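Local coordinates for protein cystathionine beta-lyases/cystathionine gamma-synthases (Corynebacterium glutamicum, PDB 5X5H) that probably joins O-succinyl-L-homoserine and L-cysteine into cystathionine with release of succinate, a pyridoxal-phosphate-dependent step of methionine biosynthesis, at residues D105-T110 against M346-A351; W148-T153 against V177-F182; E331-V336 against L362-I367; N154-I159 against T280-G285; G97-L102 against E124-D129. All coordinates share one frame; numbering follows the deposited sequence.

Contact 1. Residues D105-T110 against M346-A351; sequences DAYGGT and MTHQSA. With PLP (pyridoxal-5'-phosphate), chain B.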
# COMPACT_ATOMS: atom_id res chain seq x y z
N ASP A 105 -37.28 5.12 5.48
CA ASP A 105 -36.29 5.89 4.73
C ASP A 105 -34.98 5.30 5.12
O ASP A 105 -34.67 5.32 6.35
CB ASP A 105 -36.34 7.43 5.03
CG ASP A 105 -35.54 8.27 3.93
OD1 ASP A 105 -35.97 8.31 2.73
OD2 ASP A 105 -34.50 8.85 4.19
N ALA A 106 -34.25 4.75 4.19
CA ALA A 106 -33.08 3.93 4.60
C ALA A 106 -32.26 3.66 3.41
O ALA A 106 -32.75 3.74 2.25
CB ALA A 106 -33.51 2.59 5.24
N TYR A 107 -31.02 3.32 3.65
CA TYR A 107 -30.15 3.06 2.63
C TYR A 107 -30.79 1.88 1.81
O TYR A 107 -31.22 0.81 2.32
CB TYR A 107 -28.69 2.71 3.18
CG TYR A 107 -27.81 2.37 2.13
CD1 TYR A 107 -27.56 3.22 1.00
CD2 TYR A 107 -27.11 1.16 2.08
CE1 TYR A 107 -26.76 2.90 -0.10
CE2 TYR A 107 -26.32 0.86 1.05
CZ TYR A 107 -26.05 1.67 -0.07
OH TYR A 107 -25.30 1.29 -1.17
N GLY A 108 -30.79 2.16 0.53
CA GLY A 108 -31.40 1.22 -0.45
C GLY A 108 -30.72 -0.16 -0.37
O GLY A 108 -31.40 -1.18 -0.49
N GLY A 109 -29.41 -0.18 -0.05
CA GLY A 109 -28.76 -1.46 0.07
C GLY A 109 -29.23 -2.32 1.28
O GLY A 109 -29.35 -3.51 1.16
N THR A 110 -29.54 -1.71 2.41
CA THR A 110 -30.10 -2.35 3.55
C THR A 110 -31.48 -3.02 3.21
O THR A 110 -31.76 -4.18 3.52
CB THR A 110 -30.22 -1.45 4.77
OG1 THR A 110 -28.95 -0.82 5.00
CG2 THR A 110 -30.68 -2.20 5.94
N MET A 346 -29.89 6.71 -8.50
CA MET A 346 -28.57 6.34 -8.24
C MET A 346 -28.62 5.51 -7.00
O MET A 346 -28.97 4.36 -7.12
CB MET A 346 -27.67 7.67 -8.07
CG MET A 346 -27.46 8.47 -9.36
SD MET A 346 -26.65 10.12 -9.35
CE MET A 346 -24.96 9.67 -8.79
N THR A 347 -28.33 6.00 -5.80
CA THR A 347 -28.13 5.06 -4.64
C THR A 347 -29.36 4.32 -4.17
O THR A 347 -29.28 3.28 -3.47
CB THR A 347 -27.63 5.82 -3.39
OG1 THR A 347 -28.55 6.89 -3.10
CG2 THR A 347 -26.15 6.31 -3.60
N HIS A 348 -30.56 4.87 -4.51
CA HIS A 348 -31.81 4.35 -4.02
C HIS A 348 -32.66 3.85 -5.16
O HIS A 348 -33.87 3.63 -4.95
CB HIS A 348 -32.58 5.39 -3.15
CG HIS A 348 -31.95 5.61 -1.81
ND1 HIS A 348 -30.70 6.18 -1.68
CD2 HIS A 348 -32.33 5.23 -0.59
CE1 HIS A 348 -30.35 6.19 -0.39
NE2 HIS A 348 -31.33 5.61 0.30
N GLN A 349 -32.08 3.63 -6.34
CA GLN A 349 -32.90 3.05 -7.43
C GLN A 349 -33.48 1.68 -6.97
O GLN A 349 -34.65 1.37 -7.32
CB GLN A 349 -32.06 2.94 -8.70
CG GLN A 349 -32.70 2.05 -9.77
CD GLN A 349 -32.04 2.23 -11.12
OE1 GLN A 349 -30.90 2.71 -11.23
NE2 GLN A 349 -32.75 1.81 -12.16
N SER A 350 -32.78 0.97 -6.10
CA SER A 350 -33.21 -0.33 -5.53
C SER A 350 -34.43 -0.22 -4.63
O SER A 350 -35.05 -1.26 -4.34
CB SER A 350 -32.07 -1.09 -4.72
OG SER A 350 -31.48 -0.28 -3.68
N ALA A 351 -34.76 0.99 -4.14
CA ALA A 351 -35.96 1.20 -3.27
C ALA A 351 -37.24 1.52 -4.10
O ALA A 351 -38.33 1.66 -3.53
CB ALA A 351 -35.68 2.23 -2.18
N1 PLP B . -25.58 2.46 5.70
C2 PLP B . -25.60 3.71 5.27
C2A PLP B . -26.38 4.68 6.09
C3 PLP B . -24.81 4.09 4.25
O3 PLP B . -24.77 5.38 3.78
C4 PLP B . -24.01 3.16 3.55
C4A PLP B . -23.17 3.60 2.43
C5 PLP B . -24.11 1.80 3.91
C6 PLP B . -24.91 1.52 5.01
C5A PLP B . -23.40 0.66 3.17
O4P PLP B . -21.96 0.68 3.43
P PLP B . -20.94 0.17 2.32
O1P PLP B . -21.17 1.02 1.08
O2P PLP B . -19.64 0.40 3.06
O3P PLP B . -21.21 -1.32 2.09
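G108 and H348 bring the two backbones to a CA-CA distance of 4.8 Å, where the first turn of helix 108-118, with Y107 at its N-cap position, meets a type I turn running from M346 to Q349. G108, having no side chain, lets the T347 carbonyl and the S350 hydroxyl approach its backbone; S350 OG stands 3.3 Å from G108 O. The H348 imidazole approaches the Y107 ring obliquely. H348 NE2 lies 3.1 Å from A106 O, which sits at the ring edge, and donates to N154 O, while H348 ND1 donates to T347 OG1 at 2.7 Å, only 10° out of the ring plane. Bonds at both nitrogens therefore fix the ring's rotation. With CG anti to its backbone N (chi1 177°), the Y107 phenol reaches the cofactor: PLP C4 stands 3.9 Å above the centre of one face, and Y107 CD2 comes to 3.6 Å from PLP C5. Y107 OH bonds to R54 of the second subunit. The phenol ring thus lies over the cofactor's pyridine ring, as the equivalent tyrosine does in related trans-sulfuration enzymes, and next to it donation from both imidazole nitrogens would be consistent with a protonated H348.

Contact 2. Residues W148-T153 against V177-F182; sequences WVETPT and VVDNTF. With PLP (pyridoxal-5'-phosphate), chain B.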
# COMPACT_ATOMS: atom_id res chain seq x y z
N TRP A 148 -34.36 -2.07 13.27
CA TRP A 148 -33.25 -1.47 12.54
C TRP A 148 -33.51 0.01 12.34
O TRP A 148 -34.51 0.37 11.65
CB TRP A 148 -33.08 -2.16 11.20
CG TRP A 148 -31.81 -1.71 10.53
CD1 TRP A 148 -31.64 -0.70 9.63
CD2 TRP A 148 -30.54 -2.31 10.75
NE1 TRP A 148 -30.31 -0.65 9.23
CE2 TRP A 148 -29.63 -1.60 9.95
CE3 TRP A 148 -30.10 -3.41 11.51
CZ2 TRP A 148 -28.28 -1.98 9.87
CZ3 TRP A 148 -28.71 -3.77 11.45
CH2 TRP A 148 -27.85 -3.05 10.61
N VAL A 149 -32.70 0.86 12.94
CA VAL A 149 -32.92 2.29 12.88
C VAL A 149 -31.72 2.95 12.19
O VAL A 149 -30.56 2.67 12.61
CB VAL A 149 -33.14 2.86 14.29
CG1 VAL A 149 -32.99 4.38 14.33
CG2 VAL A 149 -34.57 2.42 14.79
N GLU A 150 -31.90 3.85 11.27
CA GLU A 150 -30.88 4.76 10.79
C GLU A 150 -31.28 6.11 11.24
O GLU A 150 -32.43 6.52 11.01
CB GLU A 150 -30.84 4.91 9.30
CG GLU A 150 -30.22 3.91 8.57
CD GLU A 150 -30.26 4.17 7.08
OE1 GLU A 150 -30.30 5.30 6.54
OE2 GLU A 150 -30.15 3.17 6.40
N THR A 151 -30.43 6.95 11.85
CA THR A 151 -30.78 8.31 12.15
C THR A 151 -29.54 9.19 12.18
O THR A 151 -28.60 8.88 12.91
CB THR A 151 -31.60 8.38 13.46
OG1 THR A 151 -32.01 9.72 13.71
CG2 THR A 151 -30.92 7.91 14.71
N PRO A 152 -29.49 10.25 11.36
CA PRO A 152 -30.44 10.63 10.34
C PRO A 152 -30.50 9.62 9.25
O PRO A 152 -29.47 8.97 8.92
CB PRO A 152 -29.90 11.97 9.81
CG PRO A 152 -28.96 12.49 10.90
CD PRO A 152 -28.34 11.20 11.47
N THR A 153 -31.66 9.49 8.62
CA THR A 153 -31.79 8.54 7.51
C THR A 153 -31.18 8.95 6.21
O THR A 153 -30.98 10.18 5.93
CB THR A 153 -33.30 8.20 7.21
OG1 THR A 153 -33.93 9.40 6.71
CG2 THR A 153 -34.02 7.73 8.39
N VAL A 177 -30.77 -2.06 16.77
CA VAL A 177 -29.49 -1.75 16.12
C VAL A 177 -29.66 -0.41 15.42
O VAL A 177 -30.61 -0.18 14.70
CB VAL A 177 -29.02 -2.80 15.17
CG1 VAL A 177 -27.74 -2.33 14.41
CG2 VAL A 177 -28.86 -4.14 15.90
N VAL A 178 -28.68 0.49 15.70
CA VAL A 178 -28.62 1.81 15.03
C VAL A 178 -27.49 1.80 14.02
O VAL A 178 -26.33 1.53 14.40
CB VAL A 178 -28.54 2.99 15.99
CG1 VAL A 178 -28.37 4.25 15.30
CG2 VAL A 178 -29.77 3.01 16.93
N ASP A 179 -27.81 2.13 12.79
CA ASP A 179 -26.81 2.43 11.74
C ASP A 179 -26.45 3.90 11.93
O ASP A 179 -27.27 4.79 11.66
CB ASP A 179 -27.37 2.09 10.40
CG ASP A 179 -26.45 2.46 9.23
OD1 ASP A 179 -25.49 3.26 9.42
OD2 ASP A 179 -26.77 2.00 8.08
N ASN A 180 -25.26 4.11 12.52
CA ASN A 180 -24.75 5.44 12.92
C ASN A 180 -23.80 6.04 11.90
O ASN A 180 -23.02 6.94 12.25
CB ASN A 180 -24.11 5.33 14.31
CG ASN A 180 -23.95 6.59 15.04
OD1 ASN A 180 -24.83 7.45 14.96
ND2 ASN A 180 -22.82 6.80 15.73
N THR A 181 -23.86 5.60 10.64
CA THR A 181 -22.96 6.03 9.60
C THR A 181 -22.97 7.54 9.44
O THR A 181 -21.90 8.16 9.38
CB THR A 181 -23.27 5.33 8.28
OG1 THR A 181 -23.10 3.89 8.41
CG2 THR A 181 -22.47 5.81 7.15
N PHE A 182 -24.15 8.14 9.21
CA PHE A 182 -24.24 9.59 8.90
C PHE A 182 -23.83 10.46 10.04
O PHE A 182 -23.06 11.44 9.81
CB PHE A 182 -25.67 9.92 8.50
CG PHE A 182 -25.97 9.73 7.10
CD1 PHE A 182 -25.45 8.69 6.29
CD2 PHE A 182 -26.95 10.56 6.49
CE1 PHE A 182 -25.76 8.60 4.94
CE2 PHE A 182 -27.26 10.44 5.17
CZ PHE A 182 -26.69 9.50 4.37
N1 PLP B . -25.58 2.46 5.70
C2 PLP B . -25.60 3.71 5.27
C2A PLP B . -26.38 4.68 6.09
C3 PLP B . -24.81 4.09 4.25
O3 PLP B . -24.77 5.38 3.78
C4 PLP B . -24.01 3.16 3.55
C4A PLP B . -23.17 3.60 2.43
C5 PLP B . -24.11 1.80 3.91
C6 PLP B . -24.91 1.52 5.01
C5A PLP B . -23.40 0.66 3.17
O4P PLP B . -21.96 0.68 3.43
P PLP B . -20.94 0.17 2.32
O1P PLP B . -21.17 1.02 1.08
O2P PLP B . -19.64 0.40 3.06
O3P PLP B . -21.21 -1.32 2.09
O HOH W 1 -29.03 0.91 7.14
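The cofactor end of a beta-alpha-beta unit, in the large sheet of this PLP-dependent fold, is formed where strand 144-150 runs beside strand 175-179, the axes of segments 148-150 and 177-179 lying 29° from parallel. V149 bonds both ways across the pair, V149 N to V177 O at 2.9 Å and V149 O from D179 N at 2.8 Å. On the sheet face carrying W148, E150 and D179, the indole swings across V177, with W148 CZ3 3.4 Å from V177 CG1. Beyond the strand ends P152, preceded by a cis peptide bond, packs its CD against F182 CB, and the F182 ring presents its edge to the cofactor hydroxyl O3. D179 meets the cofactor directly: CG anti to its backbone N (chi1 176°) sends D179 OD2 to within 2.7 Å of PLP N1, consistent with a protonated pyridine nitrogen. T181 gives D179 OD1 both its hydroxyl and its N-H, the latter closing an Asx turn. E150 OE2, which also accepts from Y107 N, stands 4.0 Å from D179 OD2. One water bridges the two carboxylates and probably eases their like charges: it accepts from W148 NE1 at 2.9 Å and donates to E150 OE2 at 2.6 Å and D179 OD2 at 2.7 Å.

Contact 3. Residues E331-V336 against L362-I367; sequences ESLGGV and LVRISI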
# COMPACT_ATOMS: atom_id res chain seq x y z
N GLU A 331 -21.66 8.89 -6.46
CA GLU A 331 -22.21 8.20 -5.34
C GLU A 331 -21.27 8.33 -4.12
O GLU A 331 -20.16 8.79 -4.25
CB GLU A 331 -22.59 6.74 -5.66
CG GLU A 331 -23.67 6.64 -6.75
CD GLU A 331 -24.10 5.21 -6.98
OE1 GLU A 331 -23.22 4.41 -7.24
OE2 GLU A 331 -25.33 4.88 -6.99
N SER A 332 -21.75 7.93 -2.96
CA SER A 332 -21.01 7.97 -1.68
C SER A 332 -21.08 9.33 -1.04
O SER A 332 -21.76 10.25 -1.46
CB SER A 332 -19.59 7.47 -1.78
OG SER A 332 -19.19 6.90 -0.46
N LEU A 333 -20.44 9.39 0.11
CA LEU A 333 -20.55 10.50 1.03
C LEU A 333 -19.51 10.41 2.10
O LEU A 333 -18.86 9.34 2.27
CB LEU A 333 -21.99 10.57 1.64
CG LEU A 333 -22.35 9.39 2.50
CD1 LEU A 333 -22.30 9.69 3.97
CD2 LEU A 333 -23.67 8.76 2.11
N GLY A 334 -19.34 11.50 2.85
CA GLY A 334 -18.51 11.52 4.04
C GLY A 334 -17.03 11.65 3.79
O GLY A 334 -16.28 11.59 4.79
N GLY A 335 -16.65 11.94 2.61
CA GLY A 335 -15.25 12.28 2.34
C GLY A 335 -14.99 13.74 2.44
O GLY A 335 -15.87 14.58 2.56
N VAL A 336 -13.69 14.07 2.45
CA VAL A 336 -13.25 15.47 2.54
C VAL A 336 -13.74 16.26 1.34
O VAL A 336 -14.00 17.48 1.48
CB VAL A 336 -11.74 15.61 2.68
CG1 VAL A 336 -11.26 15.08 4.01
CG2 VAL A 336 -10.98 14.97 1.52
N LEU A 362 -35.48 15.27 -5.57
CA LEU A 362 -34.56 15.31 -4.39
C LEU A 362 -33.11 15.10 -4.82
O LEU A 362 -32.81 14.21 -5.60
CB LEU A 362 -34.97 14.38 -3.32
CG LEU A 362 -34.20 14.47 -1.98
CD1 LEU A 362 -34.99 14.06 -0.84
CD2 LEU A 362 -32.93 13.57 -2.08
N VAL A 363 -32.25 16.01 -4.35
CA VAL A 363 -30.76 15.88 -4.48
C VAL A 363 -30.18 15.78 -3.11
O VAL A 363 -30.58 16.47 -2.18
CB VAL A 363 -30.18 17.08 -5.21
CG1 VAL A 363 -28.62 17.08 -5.20
CG2 VAL A 363 -30.68 17.11 -6.65
N ARG A 364 -29.22 14.81 -2.95
CA ARG A 364 -28.54 14.59 -1.68
C ARG A 364 -27.13 15.12 -1.86
O ARG A 364 -26.43 14.84 -2.85
CB ARG A 364 -28.47 13.14 -1.33
CG ARG A 364 -27.85 12.80 0.02
CD ARG A 364 -27.56 11.33 0.23
NE ARG A 364 -26.36 10.99 -0.47
CZ ARG A 364 -25.99 9.75 -0.71
NH1 ARG A 364 -26.63 8.75 -0.21
NH2 ARG A 364 -24.89 9.50 -1.31
N ILE A 365 -26.74 15.99 -0.89
CA ILE A 365 -25.43 16.62 -0.95
C ILE A 365 -24.63 16.25 0.26
O ILE A 365 -25.07 16.35 1.40
CB ILE A 365 -25.50 18.16 -1.00
CG1 ILE A 365 -26.51 18.60 -2.13
CG2 ILE A 365 -24.16 18.76 -1.26
CD1 ILE A 365 -26.76 20.12 -2.06
N SER A 366 -23.39 15.73 -0.00
CA SER A 366 -22.37 15.50 1.05
C SER A 366 -21.44 16.71 1.04
O SER A 366 -20.61 16.84 0.13
CB SER A 366 -21.66 14.19 0.77
OG SER A 366 -20.64 13.99 1.81
N ILE A 367 -21.57 17.60 2.02
CA ILE A 367 -20.82 18.81 2.11
C ILE A 367 -19.45 18.43 2.69
O ILE A 367 -19.44 17.90 3.80
CB ILE A 367 -21.51 19.87 2.95
CG1 ILE A 367 -22.89 20.29 2.32
CG2 ILE A 367 -20.64 21.09 3.18
CD1 ILE A 367 -22.75 21.00 1.07
O HOH W 2 -23.12 11.43 -3.30
O HOH W 3 -18.31 15.04 1.58
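S366 OG is the polar atom on which this contact turns. It accepts the N-H of G334 in a nearly straight bond, 3.0 Å with 172° at the hydrogen, and a water stands 2.6 Å from the same S366 OG; that water also lies 2.7 Å from G335 O, so hydroxyl and water link G334 and G335 to the end of strand 362-366. The S366 hydroxyl is anti to its backbone N (chi1 179°), which carries it out toward the loop and leaves S366 CB against L333 CB at 3.7 Å. Two residues back along the strand, on the same side, is R364. L333 CD2 touches one face of its guanidinium, 3.5 Å above the plane and offset toward the rim, the two side chains crossing at about a right angle. R364 NH2 also makes a weak bond, bent to 124°, to S332 O, backed by a second water in the guanidinium plane that donates to S332 O at 2.6 Å and accepts from R364 NH2. R364 NH1 is engaged by E341 in a salt bridge and by N154, a cofactor-binding residue, while L333 itself touches PLP. R364 is thus a second-shell residue, joining N154 and loop 331-336 beside the pocket. Strand 362-366 lies in the small C-terminal sheet between strands 305-310 and 339-341, with helix 313-323 packed on V363 and helix 254-273 on I367.

Contact 4. Residues N154-I159 against T280-G285; sequences NPALGI and TVLYPG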
# COMPACT_ATOMS: atom_id res chain seq x y z
N ASN A 154 -30.83 7.98 5.33
CA ASN A 154 -30.23 8.28 4.05
C ASN A 154 -31.31 8.02 3.04
O ASN A 154 -31.74 6.83 2.95
CB ASN A 154 -29.12 7.18 3.83
CG ASN A 154 -28.41 7.29 2.54
OD1 ASN A 154 -28.74 8.12 1.67
ND2 ASN A 154 -27.28 6.51 2.40
N PRO A 155 -31.81 9.00 2.28
CA PRO A 155 -31.20 10.33 2.11
C PRO A 155 -31.99 11.44 2.80
O PRO A 155 -31.50 12.62 2.78
CB PRO A 155 -31.24 10.53 0.66
CG PRO A 155 -32.64 9.94 0.27
CD PRO A 155 -32.81 8.78 1.19
N ALA A 156 -33.19 11.22 3.33
CA ALA A 156 -34.03 12.34 3.79
C ALA A 156 -33.73 12.91 5.10
O ALA A 156 -34.36 13.90 5.55
CB ALA A 156 -35.52 11.89 3.68
N LEU A 157 -32.77 12.34 5.83
CA LEU A 157 -32.36 12.85 7.11
C LEU A 157 -33.44 12.87 8.14
O LEU A 157 -33.45 13.66 9.07
CB LEU A 157 -31.63 14.19 6.99
CG LEU A 157 -30.58 14.20 5.89
CD1 LEU A 157 -29.96 15.54 5.65
CD2 LEU A 157 -29.38 13.25 6.13
N GLY A 158 -34.31 11.84 8.07
CA GLY A 158 -35.29 11.64 9.11
C GLY A 158 -34.70 11.26 10.43
O GLY A 158 -33.63 10.58 10.48
N ILE A 159 -35.29 11.62 11.54
CA ILE A 159 -34.74 11.47 12.85
C ILE A 159 -35.56 10.52 13.73
O ILE A 159 -36.81 10.69 13.80
CB ILE A 159 -34.60 12.81 13.61
CG1 ILE A 159 -33.84 13.85 12.78
CG2 ILE A 159 -34.11 12.68 15.05
CD1 ILE A 159 -32.38 13.41 12.52
N THR A 280 -37.87 22.60 -0.38
CA THR A 280 -37.67 22.09 0.96
C THR A 280 -36.15 21.83 1.09
O THR A 280 -35.59 21.19 0.24
CB THR A 280 -38.36 20.70 1.27
OG1 THR A 280 -39.79 20.89 1.06
CG2 THR A 280 -38.21 20.26 2.63
N VAL A 281 -35.58 22.29 2.21
CA VAL A 281 -34.21 21.90 2.68
C VAL A 281 -34.39 20.95 3.83
O VAL A 281 -35.04 21.22 4.79
CB VAL A 281 -33.39 23.07 3.10
CG1 VAL A 281 -31.98 22.61 3.50
CG2 VAL A 281 -33.29 24.07 2.01
N LEU A 282 -33.78 19.75 3.67
CA LEU A 282 -33.74 18.75 4.64
C LEU A 282 -32.36 18.80 5.32
O LEU A 282 -31.36 18.45 4.70
CB LEU A 282 -33.97 17.34 4.00
CG LEU A 282 -35.37 17.20 3.37
CD1 LEU A 282 -35.42 16.01 2.46
CD2 LEU A 282 -36.42 17.19 4.38
N TYR A 283 -32.37 19.25 6.54
CA TYR A 283 -31.12 19.36 7.34
C TYR A 283 -31.54 19.30 8.78
O TYR A 283 -32.36 20.15 9.23
CB TYR A 283 -30.35 20.64 7.04
CG TYR A 283 -28.98 20.71 7.80
CD1 TYR A 283 -27.98 19.76 7.52
CD2 TYR A 283 -28.74 21.59 8.84
CE1 TYR A 283 -26.84 19.76 8.22
CE2 TYR A 283 -27.54 21.56 9.53
CZ TYR A 283 -26.62 20.62 9.22
OH TYR A 283 -25.46 20.53 9.95
N PRO A 284 -31.04 18.40 9.64
CA PRO A 284 -31.52 18.25 10.98
C PRO A 284 -31.43 19.48 11.88
O PRO A 284 -32.17 19.59 12.91
CB PRO A 284 -30.77 16.99 11.54
CG PRO A 284 -30.38 16.29 10.33
CD PRO A 284 -30.06 17.31 9.32
N GLY A 285 -30.52 20.40 11.60
CA GLY A 285 -30.38 21.59 12.40
C GLY A 285 -31.37 22.68 12.11
O GLY A 285 -31.41 23.59 12.95
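This is an apolar interface without a hydrogen bond between its two segments, made where the loop after strand 144-150 of the large sheet rests on 278-282, an edge strand of the small C-terminal sheet within this chain, and on the residues that follow it. L157 is central to it. Its backbone adopts a left-handed conformation (phi 61°, psi 35°) and its side chain points at the strand, setting L157 CD1 3.4 Å from L282 O and 4.1 Å from P284 CD. The proline ring is met along its outer carbons as well: I159 CD1 reaches P284 CB at 4.0 Å, the isoleucine crossing the ring at about a right angle. At the other end L282 lies against A156, L282 CB being 3.8 Å from A156 O and L282 CD1 4.3 Å from A156 CB. A156 and L282 also mark the nearest approach of the backbones, 6.5 Å between CA atoms. The segment begins with N154, which makes a weak hydrogen bond to the PLP hydroxyl, so the packing joins a pocket-lining loop to the C-terminal sheet. Around it, strand 305-310 supplies M305 against L157 and S307 against L282, helix 292-298 flanks I159, and helix 254-273 backs V281 and Y283.

Contact 5. Residues G97-L102 against E124-D129; sequences GDHIVL and EYTVVD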
# COMPACT_ATOMS: atom_id res chain seq x y z
N GLY A 97 -38.09 -17.64 10.26
CA GLY A 97 -39.23 -17.44 11.14
C GLY A 97 -39.21 -16.18 11.97
O GLY A 97 -40.17 -15.90 12.72
N ASP A 98 -38.10 -15.44 12.06
CA ASP A 98 -38.01 -14.24 12.82
C ASP A 98 -38.42 -13.01 11.94
O ASP A 98 -38.59 -13.13 10.77
CB ASP A 98 -36.53 -14.05 13.23
CG ASP A 98 -36.09 -14.98 14.32
OD1 ASP A 98 -36.94 -15.57 15.02
OD2 ASP A 98 -34.83 -15.15 14.50
N HIS A 99 -38.65 -11.92 12.59
CA HIS A 99 -39.11 -10.68 12.01
C HIS A 99 -38.29 -9.50 12.36
O HIS A 99 -37.74 -9.38 13.46
CB HIS A 99 -40.61 -10.52 12.52
CG HIS A 99 -41.30 -9.27 12.13
ND1 HIS A 99 -41.51 -8.27 13.02
CD2 HIS A 99 -41.95 -8.94 10.98
CE1 HIS A 99 -42.19 -7.31 12.41
NE2 HIS A 99 -42.49 -7.69 11.20
N ILE A 100 -38.17 -8.60 11.41
CA ILE A 100 -37.52 -7.29 11.54
C ILE A 100 -38.51 -6.10 11.40
O ILE A 100 -39.34 -6.15 10.42
CB ILE A 100 -36.52 -7.07 10.39
CG1 ILE A 100 -35.64 -8.20 10.16
CG2 ILE A 100 -35.73 -5.75 10.63
CD1 ILE A 100 -34.88 -8.08 8.86
N VAL A 101 -38.39 -5.10 12.20
CA VAL A 101 -39.04 -3.80 12.02
C VAL A 101 -37.97 -2.88 11.41
O VAL A 101 -36.87 -2.73 12.03
CB VAL A 101 -39.60 -3.25 13.30
CG1 VAL A 101 -40.22 -1.87 13.07
CG2 VAL A 101 -40.65 -4.21 13.88
N LEU A 102 -38.24 -2.28 10.26
CA LEU A 102 -37.37 -1.40 9.50
C LEU A 102 -38.05 -0.09 9.25
O LEU A 102 -39.27 -0.02 9.18
CB LEU A 102 -37.11 -2.08 8.08
CG LEU A 102 -36.35 -1.41 6.95
CD1 LEU A 102 -34.87 -1.50 7.39
CD2 LEU A 102 -36.52 -1.99 5.56
N GLU A 124 -39.22 -12.44 7.91
CA GLU A 124 -40.31 -11.52 7.66
C GLU A 124 -39.87 -10.12 8.05
O GLU A 124 -39.01 -9.90 8.97
CB GLU A 124 -41.49 -11.90 8.61
CG GLU A 124 -42.02 -13.27 8.64
CD GLU A 124 -43.02 -13.57 9.81
OE1 GLU A 124 -43.31 -12.82 10.77
OE2 GLU A 124 -43.58 -14.69 9.73
N TYR A 125 -40.49 -9.10 7.46
CA TYR A 125 -40.30 -7.77 7.93
C TYR A 125 -41.54 -6.88 7.80
O TYR A 125 -42.45 -7.19 7.00
CB TYR A 125 -39.13 -7.14 7.22
CG TYR A 125 -39.38 -6.76 5.73
CD1 TYR A 125 -39.26 -7.67 4.72
CD2 TYR A 125 -39.70 -5.48 5.40
CE1 TYR A 125 -39.47 -7.32 3.37
CE2 TYR A 125 -39.88 -5.14 4.07
CZ TYR A 125 -39.80 -6.05 3.09
OH TYR A 125 -39.96 -5.70 1.81
N THR A 126 -41.47 -5.77 8.52
CA THR A 126 -42.51 -4.71 8.42
C THR A 126 -41.76 -3.37 8.34
O THR A 126 -40.88 -3.10 9.12
CB THR A 126 -43.41 -4.73 9.63
OG1 THR A 126 -44.09 -5.98 9.64
CG2 THR A 126 -44.52 -3.64 9.61
N VAL A 127 -42.19 -2.48 7.43
CA VAL A 127 -41.73 -1.12 7.34
C VAL A 127 -42.63 -0.17 8.09
O VAL A 127 -43.86 -0.31 7.89
CB VAL A 127 -41.59 -0.64 5.88
CG1 VAL A 127 -41.43 0.90 5.80
CG2 VAL A 127 -40.51 -1.45 5.16
N VAL A 128 -42.07 0.77 8.85
CA VAL A 128 -42.79 1.72 9.62
C VAL A 128 -42.08 3.08 9.53
O VAL A 128 -40.94 3.15 9.09
CB VAL A 128 -42.92 1.38 11.11
CG1 VAL A 128 -43.54 -0.01 11.30
CG2 VAL A 128 -41.59 1.39 11.84
N ASP A 129 -42.74 4.10 9.92
CA ASP A 129 -42.07 5.37 10.16
C ASP A 129 -41.51 5.38 11.53
O ASP A 129 -42.18 5.55 12.53
CB ASP A 129 -43.07 6.52 9.90
CG ASP A 129 -42.46 7.91 10.13
OD1 ASP A 129 -41.25 8.05 10.48
OD2 ASP A 129 -43.23 8.89 9.90
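H99 NE2 and T126 OG1 meet at 2.8 Å, the hydroxyl oxygen lying in the imidazole plane; either group could be the donor, and the bond is nearly straight at 168°. The ring reaches across because CG is anti to the backbone N (chi1 176°), which also brings H99 CD2 to 3.8 Å from E124 CB. Next come the strands themselves: 99-102 and 124-128 run parallel, their axes 4.5 Å apart at closest and 18° from exact alignment, linked by five backbone bonds from E124 N to D98 O through V128 N to L102 O. Residues alternate between the faces. V101 CG1 packs on V128 CG2 at 3.7 Å on the side of H99, while on the other L102 CD2 lies alongside V127 CG2 at 4.0 Å and I100 CB faces Y125 CB at 4.1 Å. Further out, T144 bonds to H99 ND1, K141 makes a salt bridge with E124, and Y125 OH is hydrogen-bonded to D115 OD1 of helix 108-118. That helix packs on I100 and L102, completing a beta-alpha-beta unit whose last strand is an outermost one of the large sheet within the chain. Hydrogen bonds at both nitrogens link the imidazole to the strands on either side of its own.

In the fold
Contacts 1, 2 and 3 all supply residues to the cofactor pocket, and N154 of contact 4 adds another. Contacts 1 and 2 are joined where Y107 N meets E150 OE2 at 2.9 Å and D105 OD2 meets T153 OG1 at 2.6 Å; the same D105 OD2 lies 2.8 Å from A156 N of contact 4. Contact 4 meets contact 3 through N154 OD1 and R364 NH1, 2.9 Å apart, while F182 CE1 touches L333 CD2 at 3.5 Å between contacts 2 and 3. Contact 5 extends the large sheet outward from contact 2, W148 N to V101 O at 2.9 Å, and its nearest atoms stay about 14 Å from contact 3.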